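IPT/TIG domain-containing protein BACOVA_02650 (Bacteroides ovatus, PDB 5E7H) binds polysaccharide at the cell surface and, represented here by an IPT/TIG domain and the xyloglucan-binding domain, probably captures xyloglucan before its transport into the periplasm. Local coordinates at residues N88-Y93 against T232-Y237; T121-T126 against K137-N142; L160-E165 against I179-N184; E170-P175 against I248-D253; G191-S196 against G200-G205. All coordinates share one frame; numbering follows the deposited sequence.

Contact 1 (N88-Y93 against T232-Y237); sequences NVILNY and THIGVY. With NA (sodium ion), chain I; FMT (formic acid), chain F.
Ile90 and Leu91, neighbours in one short strand, both turn their side chains to the same partner, Ile234, although successive residues of a regular strand would alternate. The backbone break behind this is at Ile90, whose psi of -16° is far from extended. The site lies inside the beta-sandwich of the xyloglucan-binding domain: strand 89-91 pairs with strand 246-259 in one sheet, and strand 233-240 belongs to the facing sheet. Ile234 divides its branches between the two neighbours. With CG1 placed opposite the backbone N (chi1 179°), its CD1 runs on to Ile90 CD1, 4.0 Å away, where the two side chains meet at about a right angle. Its other branch, CG2, rests 3.8 Å from Leu91 CD2. The remaining methyl of Leu91, CD1, lies 3.8 Å above one face of the Tyr93 ring, toward the rim. No hydrogen bond joins the segments. Beyond Leu91 the chain turns polar: Asn92 O binds the sodium ion at 2.8 Å, at a site completed by Asn119, Thr121, Asp253 and a water, while Asn92 ND2 donates to O2 of a formic acid molecule, probably from the crystallisation liquor, 3.1 Å away. On the far side of strand 233-237, His233 and Tyr237 flank Gly235, and His233 NE2 is hydrogen-bonded to Tyr237 OH at 3.0 Å.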
# COMPACT_ATOMS: atom_id res chain seq x y z
N ASN A 88 -7.70 -7.89 -5.17
CA ASN A 88 -7.71 -7.66 -3.73
C ASN A 88 -7.92 -6.19 -3.35
O ASN A 88 -8.05 -5.88 -2.17
CB ASN A 88 -6.38 -8.14 -3.11
CG ASN A 88 -6.19 -9.63 -3.18
OD1 ASN A 88 -5.72 -10.14 -4.19
ND2 ASN A 88 -6.55 -10.34 -2.11
N VAL A 89 -7.94 -5.29 -4.33
CA VAL A 89 -8.14 -3.87 -4.07
C VAL A 89 -9.59 -3.65 -3.66
O VAL A 89 -10.51 -4.14 -4.32
CB VAL A 89 -7.78 -3.03 -5.30
CG1 VAL A 89 -8.10 -1.55 -5.11
CG2 VAL A 89 -6.29 -3.20 -5.61
N ILE A 90 -9.77 -2.91 -2.56
CA ILE A 90 -11.09 -2.61 -2.03
C ILE A 90 -11.47 -1.13 -2.22
O ILE A 90 -12.64 -0.79 -2.10
CB ILE A 90 -11.18 -2.99 -0.53
CG1 ILE A 90 -10.18 -2.22 0.33
CG2 ILE A 90 -11.00 -4.52 -0.38
CD1 ILE A 90 -10.45 -2.31 1.79
N LEU A 91 -10.49 -0.27 -2.52
CA LEU A 91 -10.75 1.16 -2.65
C LEU A 91 -9.60 1.81 -3.42
O LEU A 91 -8.48 1.82 -2.92
CB LEU A 91 -10.94 1.83 -1.28
CG LEU A 91 -11.19 3.34 -1.30
CD1 LEU A 91 -12.46 3.70 -1.99
CD2 LEU A 91 -11.22 3.83 0.13
N ASN A 92 -9.89 2.36 -4.60
CA ASN A 92 -8.86 3.12 -5.34
C ASN A 92 -9.33 4.47 -5.87
O ASN A 92 -8.54 5.16 -6.50
CB ASN A 92 -8.28 2.27 -6.49
CG ASN A 92 -9.29 1.96 -7.57
OD1 ASN A 92 -10.35 2.55 -7.66
ND2 ASN A 92 -8.91 1.05 -8.46
N TYR A 93 -10.58 4.82 -5.60
CA TYR A 93 -11.16 6.12 -6.00
C TYR A 93 -11.20 6.29 -7.52
O TYR A 93 -11.38 7.42 -8.04
CB TYR A 93 -10.39 7.26 -5.34
CG TYR A 93 -10.50 7.23 -3.82
CD1 TYR A 93 -11.71 7.52 -3.19
CD2 TYR A 93 -9.41 6.94 -3.04
CE1 TYR A 93 -11.83 7.51 -1.81
CE2 TYR A 93 -9.51 6.89 -1.64
CZ TYR A 93 -10.72 7.20 -1.04
OH TYR A 93 -10.83 7.20 0.35
N THR A 232 -20.38 -1.32 4.01
CA THR A 232 -19.21 -1.10 3.15
C THR A 232 -18.36 0.08 3.59
O THR A 232 -17.47 0.50 2.87
CB THR A 232 -19.62 -0.93 1.70
OG1 THR A 232 -20.71 -0.04 1.61
CG2 THR A 232 -20.05 -2.28 1.10
N HIS A 233 -18.59 0.58 4.81
CA HIS A 233 -17.76 1.68 5.32
C HIS A 233 -16.29 1.33 5.47
O HIS A 233 -15.93 0.35 6.10
CB HIS A 233 -18.30 2.12 6.68
CG HIS A 233 -17.41 3.06 7.42
ND1 HIS A 233 -16.89 2.77 8.66
CD2 HIS A 233 -16.98 4.31 7.11
CE1 HIS A 233 -16.17 3.80 9.08
NE2 HIS A 233 -16.20 4.74 8.16
N ILE A 234 -15.45 2.20 4.92
CA ILE A 234 -14.05 2.31 5.34
C ILE A 234 -13.81 3.80 5.50
O ILE A 234 -14.21 4.59 4.65
CB ILE A 234 -13.06 1.65 4.34
CG1 ILE A 234 -11.62 1.82 4.83
CG2 ILE A 234 -13.23 2.22 2.93
CD1 ILE A 234 -10.60 1.03 4.02
N GLY A 235 -13.15 4.16 6.60
CA GLY A 235 -12.91 5.57 6.91
C GLY A 235 -11.46 5.79 7.28
O GLY A 235 -10.86 4.98 7.98
N VAL A 236 -10.91 6.89 6.79
CA VAL A 236 -9.55 7.33 7.11
C VAL A 236 -9.68 8.73 7.71
O VAL A 236 -10.19 9.65 7.07
CB VAL A 236 -8.64 7.33 5.87
CG1 VAL A 236 -7.25 7.89 6.20
CG2 VAL A 236 -8.53 5.92 5.28
N TYR A 237 -9.24 8.89 8.95
CA TYR A 237 -9.49 10.13 9.69
C TYR A 237 -8.19 10.67 10.27
O TYR A 237 -7.48 9.94 10.95
CB TYR A 237 -10.48 9.92 10.84
CG TYR A 237 -11.76 9.21 10.48
CD1 TYR A 237 -11.79 7.83 10.36
CD2 TYR A 237 -12.94 9.92 10.29
CE1 TYR A 237 -12.94 7.17 10.05
CE2 TYR A 237 -14.11 9.27 9.96
CZ TYR A 237 -14.10 7.89 9.85
OH TYR A 237 -15.27 7.23 9.53
NA NA I . -6.05 5.23 -7.73
C FMT F . -9.23 0.36 -11.87
O1 FMT F . -8.26 1.10 -12.22
O2 FMT F . -10.23 0.86 -11.30
O HOH W 1 -5.17 2.87 -8.44

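Contact 2 (T121-T126 against K137-N142); sequences TCLGIT and KQSYSN. With NA (sodium ion), chain I.
Polar contact between Thr126 and Lys137 is a single bond: Lys137 NZ donates to Thr126 O at 2.7 Å, approaching almost straight in line with the carbonyl, at a C=O...N angle of 173°. The lysine chain, extended beyond CG, carries the ammonium up to Thr126 O, with CD and CE also close to that oxygen. With an alanine in place of Lys137, the Thr126 carbonyl would probably be left without its charged donor. The apolar contacts are made by Leu123 and Ile125. Leu123 CD1 meets Ser139 CB at 3.9 Å, while Ser139 OG is engaged with His99 and Tyr93. Ile125 CG2 packs on Lys137 CB at 4.1 Å, the two side chains sliding past each other in opposite directions, and Ile125 CD1 reaches the backbone at Gln138 N. Metal binding is by Thr121, whose O lies 2.5 Å from the sodium ion. The strands run nearly antiparallel, 156° between them and 7.6 Å apart at closest, yet belong to the two facing sheets of the beta-sandwich. Their chemistry therefore implies packing between sheets, aliphatic in the middle and polar at the end where Lys137 lies.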
# COMPACT_ATOMS: atom_id res chain seq x y z
N THR A 121 -6.35 8.46 -9.56
CA THR A 121 -6.75 9.31 -8.44
C THR A 121 -6.29 8.75 -7.10
O THR A 121 -6.46 7.57 -6.84
CB THR A 121 -8.25 9.45 -8.42
OG1 THR A 121 -8.69 9.93 -9.69
CG2 THR A 121 -8.69 10.44 -7.34
N CYS A 122 -5.76 9.60 -6.24
CA CYS A 122 -5.44 9.21 -4.87
C CYS A 122 -6.08 10.19 -3.89
O CYS A 122 -6.44 11.31 -4.26
CB CYS A 122 -3.92 9.12 -4.65
SG CYS A 122 -2.99 10.63 -4.87
N LEU A 123 -6.23 9.72 -2.66
CA LEU A 123 -6.75 10.52 -1.54
C LEU A 123 -5.65 11.39 -0.98
O LEU A 123 -4.56 10.90 -0.73
CB LEU A 123 -7.27 9.58 -0.44
CG LEU A 123 -7.58 10.20 0.93
CD1 LEU A 123 -8.75 11.15 0.83
CD2 LEU A 123 -7.83 9.13 1.96
N GLY A 124 -5.96 12.66 -0.77
CA GLY A 124 -5.04 13.57 -0.11
C GLY A 124 -5.60 14.05 1.21
O GLY A 124 -6.75 14.48 1.31
N ILE A 125 -4.75 13.97 2.23
CA ILE A 125 -5.02 14.62 3.51
C ILE A 125 -3.88 15.61 3.69
O ILE A 125 -2.75 15.22 4.02
CB ILE A 125 -5.07 13.61 4.65
CG1 ILE A 125 -6.18 12.58 4.44
CG2 ILE A 125 -5.24 14.33 6.01
CD1 ILE A 125 -7.54 13.07 4.56
N THR A 126 -4.14 16.88 3.41
CA THR A 126 -3.09 17.87 3.36
C THR A 126 -3.54 19.15 4.04
O THR A 126 -4.74 19.47 4.07
CB THR A 126 -2.69 18.20 1.91
OG1 THR A 126 -3.68 19.06 1.31
CG2 THR A 126 -2.51 16.94 1.08
N LYS A 137 -9.57 16.43 9.12
CA LYS A 137 -9.77 16.01 7.73
C LYS A 137 -9.94 14.51 7.68
O LYS A 137 -9.34 13.77 8.48
CB LYS A 137 -8.62 16.48 6.83
CG LYS A 137 -8.69 17.98 6.56
CD LYS A 137 -7.77 18.49 5.46
CE LYS A 137 -8.01 19.98 5.28
NZ LYS A 137 -7.25 20.50 4.11
N GLN A 138 -10.77 14.05 6.75
CA GLN A 138 -11.13 12.64 6.71
C GLN A 138 -11.83 12.29 5.41
O GLN A 138 -12.31 13.17 4.69
CB GLN A 138 -12.03 12.30 7.91
CG GLN A 138 -13.40 13.00 7.92
CD GLN A 138 -13.35 14.50 8.18
OE1 GLN A 138 -13.92 15.29 7.43
NE2 GLN A 138 -12.74 14.89 9.29
N SER A 139 -11.89 11.00 5.12
CA SER A 139 -12.74 10.47 4.07
C SER A 139 -13.53 9.29 4.59
O SER A 139 -12.94 8.31 5.05
CB SER A 139 -11.91 10.05 2.87
OG SER A 139 -12.71 9.35 1.93
N TYR A 140 -14.85 9.42 4.55
CA TYR A 140 -15.78 8.32 4.76
C TYR A 140 -16.07 7.76 3.39
O TYR A 140 -16.66 8.45 2.55
CB TYR A 140 -17.05 8.80 5.46
CG TYR A 140 -18.04 7.71 5.85
CD1 TYR A 140 -18.71 6.99 4.88
CD2 TYR A 140 -18.33 7.47 7.18
CE1 TYR A 140 -19.64 6.01 5.24
CE2 TYR A 140 -19.25 6.50 7.54
CZ TYR A 140 -19.89 5.78 6.56
OH TYR A 140 -20.81 4.80 6.91
N SER A 141 -15.65 6.52 3.15
CA SER A 141 -15.78 5.90 1.83
C SER A 141 -16.57 4.60 1.89
O SER A 141 -16.84 4.07 2.96
CB SER A 141 -14.39 5.63 1.23
OG SER A 141 -13.71 6.83 0.91
N ASN A 142 -16.97 4.13 0.71
CA ASN A 142 -17.58 2.82 0.54
C ASN A 142 -16.55 1.95 -0.16
O ASN A 142 -16.02 2.31 -1.21
CB ASN A 142 -18.86 2.88 -0.29
CG ASN A 142 -20.08 3.23 0.55
OD1 ASN A 142 -20.29 2.68 1.62
ND2 ASN A 142 -20.87 4.15 0.05
NA NA I . -6.05 5.23 -7.73
O HOH W 1 -5.17 2.87 -8.44

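Contact 3 (L160-E165 against I179-N184); sequences LKLQFE and IAMCEN
Leu162 and Ile179 mark the nearest approach of two strands that lie in different sheets, their CA atoms 10.2 Å apart. Strands 160-165 and 179-181 pass 11.5 Å from each other at closest, with 127° between their directions; at that separation only side chains bridge them. Past Met181 the second segment reverses in a type I' beta turn, closed by Asn184 N donating to Met181 O at 3.0 Å, with Cys182 and Glu183 at positive phi. Leu162 serves two partners with its two methyls: CD1 meets Met181 CE at 3.9 Å, and CD2 meets Ile179 CG2 at 4.1 Å, both pairs tip to tip. The methionine gets that far because its chain is fully extended beyond CG (chi2 175°, chi3 179°), which pushes the terminal methyl between the sheets. Ile179 uses its other branch on the next residue of the row, its CD1 lying 3.8 Å from CE1 of the Phe164 ring, which it approaches obliquely. The contact is wholly apolar. Phe164 also meets the ring of Phe255, and Met181 continues onto Phe226 of helix 223-227. On the opposite side of strand 160-165 the character changes: Glu165 forms a salt bridge with Arg256 and a hydrogen bond with Ser10, and Gln163 bonds Thr11, so this side of the strand meets the part of the chain in the IPT/TIG range. Alternation of this kind, with one row of side chains buried against a facing sheet, is typical of a beta-sandwich, here that of the xyloglucan-binding domain.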
# COMPACT_ATOMS: atom_id res chain seq x y z
N LEU A 160 -5.14 -12.25 7.67
CA LEU A 160 -5.26 -11.22 6.63
C LEU A 160 -4.59 -9.91 7.05
O LEU A 160 -4.50 -9.60 8.25
CB LEU A 160 -6.75 -10.95 6.32
CG LEU A 160 -7.52 -12.17 5.79
CD1 LEU A 160 -9.00 -11.84 5.68
CD2 LEU A 160 -6.98 -12.61 4.44
N LYS A 161 -4.18 -9.12 6.07
CA LYS A 161 -3.65 -7.79 6.34
C LYS A 161 -4.25 -6.77 5.41
O LYS A 161 -4.68 -7.08 4.29
CB LYS A 161 -2.11 -7.78 6.25
CG LYS A 161 -1.53 -8.28 4.98
CD LYS A 161 -0.00 -8.44 5.12
CE LYS A 161 0.57 -8.93 3.82
NZ LYS A 161 2.06 -9.07 3.90
N LEU A 162 -4.31 -5.54 5.89
CA LEU A 162 -4.69 -4.38 5.09
C LEU A 162 -3.41 -3.72 4.61
O LEU A 162 -2.56 -3.37 5.42
CB LEU A 162 -5.50 -3.38 5.91
CG LEU A 162 -5.87 -2.08 5.21
CD1 LEU A 162 -6.90 -2.33 4.12
CD2 LEU A 162 -6.39 -1.08 6.21
N GLN A 163 -3.29 -3.56 3.30
CA GLN A 163 -2.16 -2.87 2.68
C GLN A 163 -2.68 -1.66 1.95
O GLN A 163 -3.82 -1.65 1.47
CB GLN A 163 -1.41 -3.76 1.68
CG GLN A 163 -0.68 -4.91 2.24
CD GLN A 163 0.07 -5.66 1.13
OE1 GLN A 163 -0.36 -5.67 -0.03
NE2 GLN A 163 1.16 -6.27 1.49
N PHE A 164 -1.82 -0.67 1.78
CA PHE A 164 -2.16 0.49 0.95
C PHE A 164 -0.88 1.19 0.62
O PHE A 164 0.13 0.98 1.29
CB PHE A 164 -3.14 1.46 1.65
CG PHE A 164 -2.74 1.88 3.04
CD1 PHE A 164 -3.09 1.12 4.16
CD2 PHE A 164 -2.03 3.06 3.25
CE1 PHE A 164 -2.73 1.52 5.45
CE2 PHE A 164 -1.69 3.46 4.53
CZ PHE A 164 -2.02 2.70 5.62
N GLU A 165 -0.92 2.01 -0.41
CA GLU A 165 0.23 2.84 -0.75
C GLU A 165 0.04 4.18 -0.09
O GLU A 165 -1.08 4.69 -0.00
CB GLU A 165 0.34 2.99 -2.26
CG GLU A 165 1.69 2.58 -2.82
CD GLU A 165 2.04 1.11 -2.61
OE1 GLU A 165 3.22 0.76 -2.78
OE2 GLU A 165 1.13 0.31 -2.32
N ILE A 179 -7.99 4.39 11.08
CA ILE A 179 -8.61 3.63 10.00
C ILE A 179 -9.70 2.75 10.63
O ILE A 179 -9.43 1.98 11.57
CB ILE A 179 -7.61 2.76 9.23
CG1 ILE A 179 -6.51 3.65 8.62
CG2 ILE A 179 -8.34 1.97 8.14
CD1 ILE A 179 -5.39 2.87 7.87
N ALA A 180 -10.93 2.90 10.15
CA ALA A 180 -12.08 2.18 10.69
C ALA A 180 -12.81 1.50 9.55
O ALA A 180 -12.80 1.99 8.42
CB ALA A 180 -13.01 3.12 11.41
N MET A 181 -13.44 0.36 9.84
CA MET A 181 -14.28 -0.33 8.87
C MET A 181 -15.63 -0.71 9.49
O MET A 181 -15.73 -1.00 10.69
CB MET A 181 -13.59 -1.59 8.36
CG MET A 181 -12.39 -1.33 7.49
SD MET A 181 -11.60 -2.89 7.09
CE MET A 181 -10.28 -2.29 6.06
N CYS A 182 -16.66 -0.71 8.66
CA CYS A 182 -18.02 -1.17 9.02
C CYS A 182 -18.63 -0.42 10.19
O CYS A 182 -19.48 -0.96 10.92
CB CYS A 182 -18.01 -2.65 9.34
SG CYS A 182 -17.35 -3.68 8.02
N GLU A 183 -18.21 0.83 10.37
CA GLU A 183 -18.64 1.68 11.47
C GLU A 183 -18.41 1.03 12.83
O GLU A 183 -19.06 1.38 13.81
CB GLU A 183 -20.12 2.08 11.30
CG GLU A 183 -20.31 3.03 10.13
CD GLU A 183 -21.64 3.76 10.14
OE1 GLU A 183 -22.27 3.84 11.21
OE2 GLU A 183 -22.04 4.25 9.07
N ASN A 184 -17.44 0.12 12.90
CA ASN A 184 -17.08 -0.47 14.19
C ASN A 184 -15.91 0.29 14.77
O ASN A 184 -14.77 -0.11 14.68
CB ASN A 184 -16.75 -1.96 14.07
CG ASN A 184 -16.55 -2.60 15.43
OD1 ASN A 184 -16.67 -1.93 16.45
ND2 ASN A 184 -16.27 -3.90 15.45

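Contact 4 (E170-P175 against I248-D253); sequences EVFTGP and IEVYFD. With NA (sodium ion), chain I.
Phe172 lies against Ile248 with its ring turned obliquely to the CG2 methyl, which sits 3.6 Å from Phe172 CG. The phenylalanine holds its ring between its own backbone N and carbonyl carbon (chi1 47°), which directs it to strand 248-253. Ile248 holds CG1 likewise (chi1 75°), which leaves CG2 anti to the carbonyl carbon; this one methyl fills the angle between Phe172 and Pro175, whose CG is 3.8 Å from it. Farther along the ring, Phe172 CE2 touches Val250 CG2 at 3.9 Å, the side chains meeting at about a right angle. Segment 170-175 is the loop carrying the chain from strand 160-168 in one sheet of the beta-sandwich to strand 176-181 in the other, and these contacts lay it over an end of the interior, next to Phe177. A serine in place of Phe172 would probably open a gap beside Ile248 and Val250, leaving Pro175 as the main apolar hold of the loop on Ile248. Water 2 joins the backbones as well, accepting from Glu170 N at 3.1 Å and from Glu249 N at 2.9 Å. Extended Glu249 takes the Tyr251 hydroxyl on the anti lone pair of OE2, in the plane of the tyrosine ring (OH to OE2 2.6 Å). Asp253, at the segment's other end, grips the sodium ion with both carboxylate oxygens, OD1 at 2.6 Å and OD2 at 2.5 Å.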
# COMPACT_ATOMS: atom_id res chain seq x y z
N GLU A 170 6.76 15.10 4.24
CA GLU A 170 7.75 15.39 5.30
C GLU A 170 7.27 14.76 6.57
O GLU A 170 6.06 14.65 6.80
CB GLU A 170 7.92 16.90 5.54
CG GLU A 170 8.02 17.80 4.32
CD GLU A 170 9.44 17.92 3.78
OE1 GLU A 170 10.33 17.17 4.25
OE2 GLU A 170 9.66 18.76 2.88
N VAL A 171 8.20 14.37 7.44
CA VAL A 171 7.79 13.83 8.72
C VAL A 171 7.12 14.94 9.53
O VAL A 171 7.39 16.14 9.33
CB VAL A 171 8.97 13.24 9.52
CG1 VAL A 171 9.51 12.00 8.79
CG2 VAL A 171 10.03 14.27 9.73
N PHE A 172 6.26 14.51 10.42
CA PHE A 172 5.49 15.42 11.27
C PHE A 172 5.43 14.88 12.68
O PHE A 172 5.68 13.70 12.92
CB PHE A 172 4.08 15.62 10.69
CG PHE A 172 3.38 14.35 10.29
CD1 PHE A 172 2.74 13.56 11.24
CD2 PHE A 172 3.36 13.94 8.96
CE1 PHE A 172 2.11 12.38 10.87
CE2 PHE A 172 2.73 12.78 8.59
CZ PHE A 172 2.10 12.00 9.53
N THR A 173 5.12 15.76 13.62
CA THR A 173 5.01 15.40 15.02
C THR A 173 3.69 15.91 15.58
O THR A 173 3.48 17.12 15.71
CB THR A 173 6.17 15.98 15.86
OG1 THR A 173 7.42 15.57 15.30
CG2 THR A 173 6.07 15.49 17.31
N GLY A 174 2.81 14.97 15.90
CA GLY A 174 1.51 15.28 16.47
C GLY A 174 0.41 14.56 15.72
O GLY A 174 -0.29 13.72 16.30
N PRO A 175 0.25 14.86 14.43
CA PRO A 175 -0.87 14.27 13.70
C PRO A 175 -0.82 12.75 13.61
O PRO A 175 0.27 12.17 13.54
CB PRO A 175 -0.76 14.93 12.32
CG PRO A 175 -0.12 16.25 12.62
CD PRO A 175 0.88 15.96 13.68
N ILE A 248 0.80 18.98 7.25
CA ILE A 248 1.18 17.68 6.70
C ILE A 248 0.70 17.58 5.26
O ILE A 248 -0.12 18.38 4.81
CB ILE A 248 0.62 16.51 7.55
CG1 ILE A 248 -0.90 16.31 7.32
CG2 ILE A 248 0.93 16.74 9.04
CD1 ILE A 248 -1.50 15.09 8.04
N GLU A 249 1.25 16.62 4.53
CA GLU A 249 0.84 16.36 3.16
C GLU A 249 1.00 14.87 2.92
O GLU A 249 2.13 14.38 2.76
CB GLU A 249 1.66 17.19 2.17
CG GLU A 249 1.22 17.02 0.75
CD GLU A 249 2.02 17.84 -0.25
OE1 GLU A 249 2.97 18.57 0.16
OE2 GLU A 249 1.68 17.75 -1.44
N VAL A 250 -0.12 14.15 2.96
CA VAL A 250 -0.12 12.69 2.92
C VAL A 250 -1.11 12.22 1.88
O VAL A 250 -2.24 12.71 1.84
CB VAL A 250 -0.47 12.09 4.29
CG1 VAL A 250 -0.39 10.56 4.27
CG2 VAL A 250 0.46 12.66 5.37
N TYR A 251 -0.69 11.28 1.04
CA TYR A 251 -1.57 10.70 0.01
C TYR A 251 -1.70 9.21 0.22
O TYR A 251 -0.76 8.57 0.71
CB TYR A 251 -1.05 10.99 -1.42
CG TYR A 251 -0.88 12.47 -1.67
CD1 TYR A 251 -1.96 13.25 -2.05
CD2 TYR A 251 0.33 13.11 -1.43
CE1 TYR A 251 -1.83 14.62 -2.22
CE2 TYR A 251 0.47 14.47 -1.61
CZ TYR A 251 -0.62 15.22 -1.99
OH TYR A 251 -0.53 16.59 -2.16
N PHE A 252 -2.86 8.68 -0.15
CA PHE A 252 -3.18 7.24 -0.03
C PHE A 252 -3.78 6.70 -1.31
O PHE A 252 -4.54 7.39 -1.99
CB PHE A 252 -4.21 6.98 1.08
CG PHE A 252 -3.84 7.48 2.46
CD1 PHE A 252 -4.05 8.80 2.83
CD2 PHE A 252 -3.34 6.61 3.40
CE1 PHE A 252 -3.72 9.23 4.11
CE2 PHE A 252 -3.02 7.04 4.67
CZ PHE A 252 -3.22 8.36 5.02
N ASP A 253 -3.49 5.44 -1.63
CA ASP A 253 -4.18 4.79 -2.76
C ASP A 253 -4.17 3.27 -2.60
O ASP A 253 -3.39 2.71 -1.83
CB ASP A 253 -3.53 5.18 -4.08
CG ASP A 253 -4.45 5.10 -5.27
OD1 ASP A 253 -5.63 4.72 -5.17
OD2 ASP A 253 -3.98 5.46 -6.38
NA NA I . -6.05 5.23 -7.73
O HOH W 2 3.97 15.92 5.42
O HOH W 1 -5.17 2.87 -8.44

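Contact 5 (G191-S196 against G200-G205); sequences GYVPVS and GKTETG
Peptide carbonyls are the flat groups that join Pro194, Ser196 and Lys201 to their donors, and none of the donors lies squarely in plane. Thr202 OG1 gives its proton to Pro194 O at 2.7 Å, tilted 18° from the carbonyl plane. Ser196 N reaches Lys201 O at 2.8 Å from above that carbonyl, 43° out of its plane, while Gly200 N comes to Ser196 O, also at 2.8 Å, with a tilt of 32°. Thr202 sets OG1 beside its own backbone N, away from its carbonyl carbon, which brings the hydroxyl to Pro194; Val195 CG1 lies 3.5 Å from Thr202 OG1. Lys201 O has a second neighbour in Val195 CA at 3.6 Å, a CA-H...O contact. Ser196 CB packs on Glu203 CG at 4.0 Å, whereas the serine hydroxyl is taken by the backbone N of Phe198 and of Thr199, and the Glu203 carboxylate by Thr199. Within the first segment Tyr192 OH receives a weak bond from Val195 N. The Pro194 ring packs toward Met208 and Cys166. The bond from Gly200 N to Ser196 O closes an alpha-turn, and Gly200 takes it at positive phi. This compact loop follows the G1 beta bulge that Gly191 and Tyr192 form opposite Phe177, and it leads from the edge strand of one sandwich sheet to strand 207-213 of the other.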
# COMPACT_ATOMS: atom_id res chain seq x y z
N GLY A 191 -4.28 6.28 16.26
CA GLY A 191 -2.95 6.76 16.56
C GLY A 191 -1.87 6.32 15.60
O GLY A 191 -0.68 6.27 15.96
N TYR A 192 -2.26 6.03 14.37
CA TYR A 192 -1.35 5.45 13.39
C TYR A 192 -0.56 6.51 12.63
O TYR A 192 -1.12 7.47 12.12
CB TYR A 192 -2.12 4.59 12.38
CG TYR A 192 -1.24 3.91 11.36
CD1 TYR A 192 -0.41 2.88 11.73
CD2 TYR A 192 -1.21 4.33 10.03
CE1 TYR A 192 0.43 2.26 10.80
CE2 TYR A 192 -0.38 3.70 9.10
CZ TYR A 192 0.43 2.68 9.51
OH TYR A 192 1.29 2.06 8.61
N VAL A 193 0.75 6.30 12.58
CA VAL A 193 1.63 7.08 11.72
C VAL A 193 2.16 6.15 10.62
O VAL A 193 2.73 5.11 10.94
CB VAL A 193 2.81 7.68 12.51
CG1 VAL A 193 3.72 8.50 11.60
CG2 VAL A 193 2.28 8.55 13.68
N PRO A 194 1.94 6.50 9.34
CA PRO A 194 2.39 5.63 8.24
C PRO A 194 3.86 5.26 8.32
O PRO A 194 4.70 6.15 8.49
CB PRO A 194 2.11 6.46 7.01
CG PRO A 194 0.92 7.30 7.40
CD PRO A 194 1.18 7.66 8.83
N VAL A 195 4.14 3.95 8.26
CA VAL A 195 5.51 3.44 8.21
C VAL A 195 5.59 2.39 7.11
O VAL A 195 4.64 1.69 6.83
CB VAL A 195 5.98 2.84 9.54
CG1 VAL A 195 6.17 3.93 10.60
CG2 VAL A 195 5.03 1.76 10.03
N SER A 196 6.76 2.28 6.52
CA SER A 196 6.96 1.36 5.42
C SER A 196 7.01 -0.10 5.86
O SER A 196 7.70 -0.45 6.82
CB SER A 196 8.27 1.71 4.71
OG SER A 196 8.66 0.66 3.84
N GLY A 200 10.39 -0.27 7.72
CA GLY A 200 9.95 -0.00 9.08
C GLY A 200 9.99 1.47 9.45
O GLY A 200 9.67 1.83 10.59
N LYS A 201 10.37 2.33 8.51
CA LYS A 201 10.45 3.78 8.74
C LYS A 201 9.37 4.58 8.01
O LYS A 201 8.81 4.12 7.02
CB LYS A 201 11.83 4.31 8.32
CG LYS A 201 12.97 3.83 9.23
CD LYS A 201 13.88 2.85 8.52
CE LYS A 201 15.05 3.55 7.84
NZ LYS A 201 16.14 3.91 8.79
N THR A 202 9.09 5.79 8.49
CA THR A 202 8.26 6.72 7.73
C THR A 202 9.09 7.31 6.60
O THR A 202 9.82 8.30 6.80
CB THR A 202 7.67 7.85 8.61
OG1 THR A 202 6.92 7.26 9.67
CG2 THR A 202 6.78 8.76 7.79
N GLU A 203 9.03 6.69 5.43
CA GLU A 203 9.76 7.20 4.27
C GLU A 203 9.09 8.49 3.84
O GLU A 203 7.87 8.63 3.97
CB GLU A 203 9.77 6.18 3.13
CG GLU A 203 10.39 4.84 3.53
CD GLU A 203 11.88 4.92 3.80
OE1 GLU A 203 12.39 4.07 4.58
OE2 GLU A 203 12.55 5.82 3.25
N THR A 204 9.88 9.42 3.32
CA THR A 204 9.33 10.68 2.83
C THR A 204 9.74 10.95 1.39
O THR A 204 10.79 10.51 0.93
CB THR A 204 9.77 11.86 3.69
OG1 THR A 204 11.20 11.95 3.70
CG2 THR A 204 9.25 11.70 5.13
N GLY A 205 8.88 11.68 0.69
CA GLY A 205 9.19 12.14 -0.65
C GLY A 205 9.07 11.07 -1.70
O GLY A 205 9.51 11.28 -2.85

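In the fold
All five contacts belong to the beta-sandwich of the xyloglucan-binding domain. Contacts 1 and 3 are its apolar core, joined through strands 233-240 and 176-181, which lie side by side in one sheet; contact 2 packs the same two sheets together but ends in a polar bond at partly exposed residues. Contact 4, also largely buried, covers the interior with a loop, and contact 5, nested within the span it closes and about 9 Å away between centres, is partly exposed and depends mainly on backbone carbonyls. Contacts 1, 2 and 4 each supply ligands to one sodium ion, so strands 121-126 and 246-259 and the residue after strand 89-91 converge on it.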